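Local coordinates for nuclear inclusion protein A (Tobacco vein mottling virus, PDB 3MMG) that probably cleaves peptide bonds as a 3C-type cysteine protease of a plant potyvirus, at residues 111-116 / 122-127. The protein carries 3 engineered substitutions. Numbering follows the deposited sequence. Where two conformers were deposited one is given.
Sequences MVSTNF and SSLVSE
Ser126 turns its hydroxyl onto the backbone of Met111: OG lies 2.8 Å from Met111 N and accepts its N-H, while Ser126 N donates to Met111 O. OG reaches that N-H because it sits between its own backbone N and carbonyl carbon (chi1 73°). The side-chain oxygen thus takes the place of the main-chain acceptor, since Ser126 O stays 4.9 Å from Met111 N. The hydroxyl gives its own proton to Glu127 O, with OG 2.7 Å from that oxygen, and this second bond fixes its rotation. Leu124 lies along the opposing backbone rather than against a large side chain. Its CD1 rests over the main chain of Thr114, 3.6 Å from Thr114 C, and also approaches CB of Ser113 and of Asn115, on the face of the sheet that carries the side chains of Ser113, Asn115, Ser122 and Leu124. Segments 111-116 and 122-127 are the antiparallel arms of a beta hairpin, the first two strands of the six-stranded barrel that forms the C-terminal half of this chymotrypsin-like (clan PA) protease. Ser113 pairs with Leu124 through two backbone bonds, Ser113 O also accepting from Ser15 OG; Asn115 and Ser122 form the next such pair, with Asn115 N 2.8 Å from Ser122 O. On the other face, Val112 CG2 and Val125 CG2 come only loosely together, 4.3 Å apart at a non-hydrogen-bonded pair, and Val112 also touches Ile14 of helix 12-15. Thr114 OG1 lies near both Ser122 O and Asn115 O, but a bond to either would be weak and long. Ser123 OG is hydrogen-bonded to Asn12 OD1.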
ATOM      1  N   MET A 111       1.683   9.957   6.253  1.00  8.83           N
ATOM      2  CA  MET A 111       1.803   8.513   6.213  1.00  9.30           C
ATOM      3  C   MET A 111       1.266   7.984   7.530  1.00  9.51           C
ATOM      4  O   MET A 111       1.535   8.549   8.604  1.00  8.75           O
ATOM      5  CB  MET A 111       3.253   8.115   5.966  1.00  9.87           C
ATOM      6  CG  MET A 111       3.410   6.610   5.734  1.00  9.38           C
ATOM      7  SD  MET A 111       5.110   6.197   5.253  1.00 13.44           S
ATOM      8  CE  MET A 111       5.284   7.092   3.717  1.00 12.60           C
ATOM      9  N   VAL A 112       0.518   6.892   7.443  1.00  9.38           N
ATOM     10  CA  VAL A 112      -0.055   6.265   8.629  1.00  9.59           C
ATOM     11  C   VAL A 112       0.470   4.831   8.728  1.00 10.78           C
ATOM     12  O   VAL A 112       0.545   4.122   7.723  1.00 10.71           O
ATOM     13  CB  VAL A 112      -1.579   6.249   8.554  1.00 10.36           C
ATOM     14  CG1 VAL A 112      -2.135   5.420   9.720  1.00 11.65           C
ATOM     15  CG2 VAL A 112      -2.129   7.671   8.601  1.00  9.16           C
ATOM     16  N   SER A 113       0.784   4.391   9.943  1.00  9.16           N
ATOM     17  CA  SER A 113       1.206   3.000  10.123  1.00  9.83           C
ATOM     18  C   SER A 113       0.705   2.510  11.485  1.00  9.84           C
ATOM     19  O   SER A 113      -0.105   3.179  12.165  1.00 10.13           O
ATOM     20  CB  SER A 113       2.733   2.899   9.979  1.00 10.80           C
ATOM     21  OG  SER A 113       3.202   1.562  10.014  1.00 15.42           O
ATOM     22  N   THR A 114       1.182   1.341  11.869  0.50  9.71           N
ATOM     23  CA  THR A 114       0.711   0.715  13.074  0.50 10.70           C
ATOM     24  C   THR A 114       1.881   0.006  13.718  0.50 10.91           C
ATOM     25  O   THR A 114       2.807  -0.456  13.047  0.50 10.36           O
ATOM     26  CB  THR A 114      -0.484  -0.245  12.775  0.50 10.47           C
ATOM     27  OG1 THR A 114      -0.998  -0.816  13.991  0.50 13.30           O
ATOM     28  CG2 THR A 114      -0.078  -1.347  11.794  0.50 11.70           C
ATOM     29  N   ASN A 115       1.839  -0.013  15.039  0.50 10.96           N
ATOM     30  CA  ASN A 115       2.760  -0.779  15.844  0.50 11.74           C
ATOM     31  C   ASN A 115       1.952  -1.908  16.462  0.50 11.78           C
ATOM     32  O   ASN A 115       0.790  -1.713  16.842  0.50 11.37           O
ATOM     33  CB  ASN A 115       3.334   0.107  16.935  0.50 12.52           C
ATOM     34  CG  ASN A 115       4.404  -0.583  17.733  0.50 14.15           C
ATOM     35  OD1 ASN A 115       4.405  -0.524  18.954  0.50 19.61           O
ATOM     36  ND2 ASN A 115       5.322  -1.244  17.047  0.50 17.50           N
ATOM     37  N   PHE A 116       2.556  -3.089  16.554  1.00 11.53           N
ATOM     38  CA  PHE A 116       1.863  -4.246  17.126  1.00 12.37           C
ATOM     39  C   PHE A 116       2.435  -4.529  18.511  1.00 13.05           C
ATOM     40  O   PHE A 116       3.667  -4.642  18.676  1.00 14.06           O
ATOM     41  CB  PHE A 116       1.963  -5.450  16.165  1.00 12.63           C
ATOM     42  CG  PHE A 116       1.261  -5.203  14.851  1.00 12.29           C
ATOM     43  CD1 PHE A 116       1.871  -4.433  13.863  1.00 14.21           C
ATOM     44  CD2 PHE A 116      -0.024  -5.639  14.647  1.00 12.45           C
ATOM     45  CE1 PHE A 116       1.223  -4.157  12.673  1.00 15.20           C
ATOM     46  CE2 PHE A 116      -0.684  -5.358  13.446  1.00 12.12           C
ATOM     47  CZ  PHE A 116      -0.058  -4.611  12.471  1.00 14.25           C
ATOM     48  N   SER A 122      -0.970   0.084  18.188  1.00 11.84           N
ATOM     49  CA  SER A 122      -1.043   1.544  18.328  1.00 11.04           C
ATOM     50  C   SER A 122      -0.863   2.192  16.968  1.00 11.35           C
ATOM     51  O   SER A 122      -0.198   1.635  16.096  1.00 10.58           O
ATOM     52  CB  SER A 122       0.010   2.070  19.301  1.00 12.47           C
ATOM     53  OG  SER A 122       1.304   1.811  18.801  1.00 16.11           O
ATOM     54  N   SER A 123      -1.449   3.375  16.816  1.00  9.04           N
ATOM     55  CA  SER A 123      -1.382   4.136  15.570  1.00  8.64           C
ATOM     56  C   SER A 123      -0.146   5.023  15.504  1.00  9.23           C
ATOM     57  O   SER A 123       0.265   5.613  16.515  1.00  8.85           O
ATOM     58  CB  SER A 123      -2.632   5.016  15.407  1.00  8.09           C
ATOM     59  OG  SER A 123      -2.806   5.909  16.514  1.00  8.67           O
ATOM     60  N   LEU A 124       0.377   5.181  14.290  1.00 10.02           N
ATOM     61  CA  LEU A 124       1.531   6.052  14.048  1.00 10.53           C
ATOM     62  C   LEU A 124       1.196   6.981  12.892  1.00 10.18           C
ATOM     63  O   LEU A 124       0.553   6.567  11.939  1.00 10.57           O
ATOM     64  CB  LEU A 124       2.761   5.214  13.699  1.00 11.00           C
ATOM     65  CG  LEU A 124       3.002   3.956  14.569  1.00 14.71           C
ATOM     66  CD1 LEU A 124       3.952   3.003  13.906  1.00 18.80           C
ATOM     67  CD2 LEU A 124       3.487   4.353  15.905  1.00 18.90           C
ATOM     68  N   VAL A 125       1.614   8.239  12.981  1.00  9.91           N
ATOM     69  CA  VAL A 125       1.361   9.163  11.877  1.00  9.75           C
ATOM     70  C   VAL A 125       2.582  10.063  11.670  1.00  9.79           C
ATOM     71  O   VAL A 125       3.263  10.428  12.624  1.00  9.70           O
ATOM     72  CB  VAL A 125       0.050   9.987  12.071  1.00 10.48           C
ATOM     73  CG1 VAL A 125       0.125  10.901  13.281  1.00 11.91           C
ATOM     74  CG2 VAL A 125      -0.255  10.802  10.817  1.00 11.58           C
ATOM     75  N   SER A 126       2.876  10.370  10.407  1.00  9.49           N
ATOM     76  CA  SER A 126       4.059  11.174  10.067  1.00  9.88           C
ATOM     77  C   SER A 126       3.707  12.650   9.962  1.00 10.04           C
ATOM     78  O   SER A 126       2.541  13.048  10.095  1.00 10.19           O
ATOM     79  CB  SER A 126       4.624  10.762   8.708  1.00  9.66           C
ATOM     80  OG  SER A 126       3.775  11.215   7.651  1.00  7.95           O
ATOM     81  N   GLU A 127       4.734  13.479   9.709  1.00 10.51           N
ATOM     82  CA  GLU A 127       4.450  14.868   9.304  1.00 10.93           C
ATOM     83  C   GLU A 127       3.724  14.860   7.969  1.00 10.43           C
ATOM     84  O   GLU A 127       3.829  13.900   7.185  1.00 10.44           O
ATOM     85  CB  GLU A 127       5.765  15.652   9.142  1.00 11.29           C
ATOM     86  CG  GLU A 127       6.386  16.125  10.448  1.00 13.34           C
ATOM     87  CD  GLU A 127       7.444  17.171  10.181  1.00 15.42           C
ATOM     88  OE1 GLU A 127       8.546  16.804   9.710  1.00 15.44           O
ATOM     89  OE2 GLU A 127       7.169  18.358  10.439  1.00 15.71           O
TER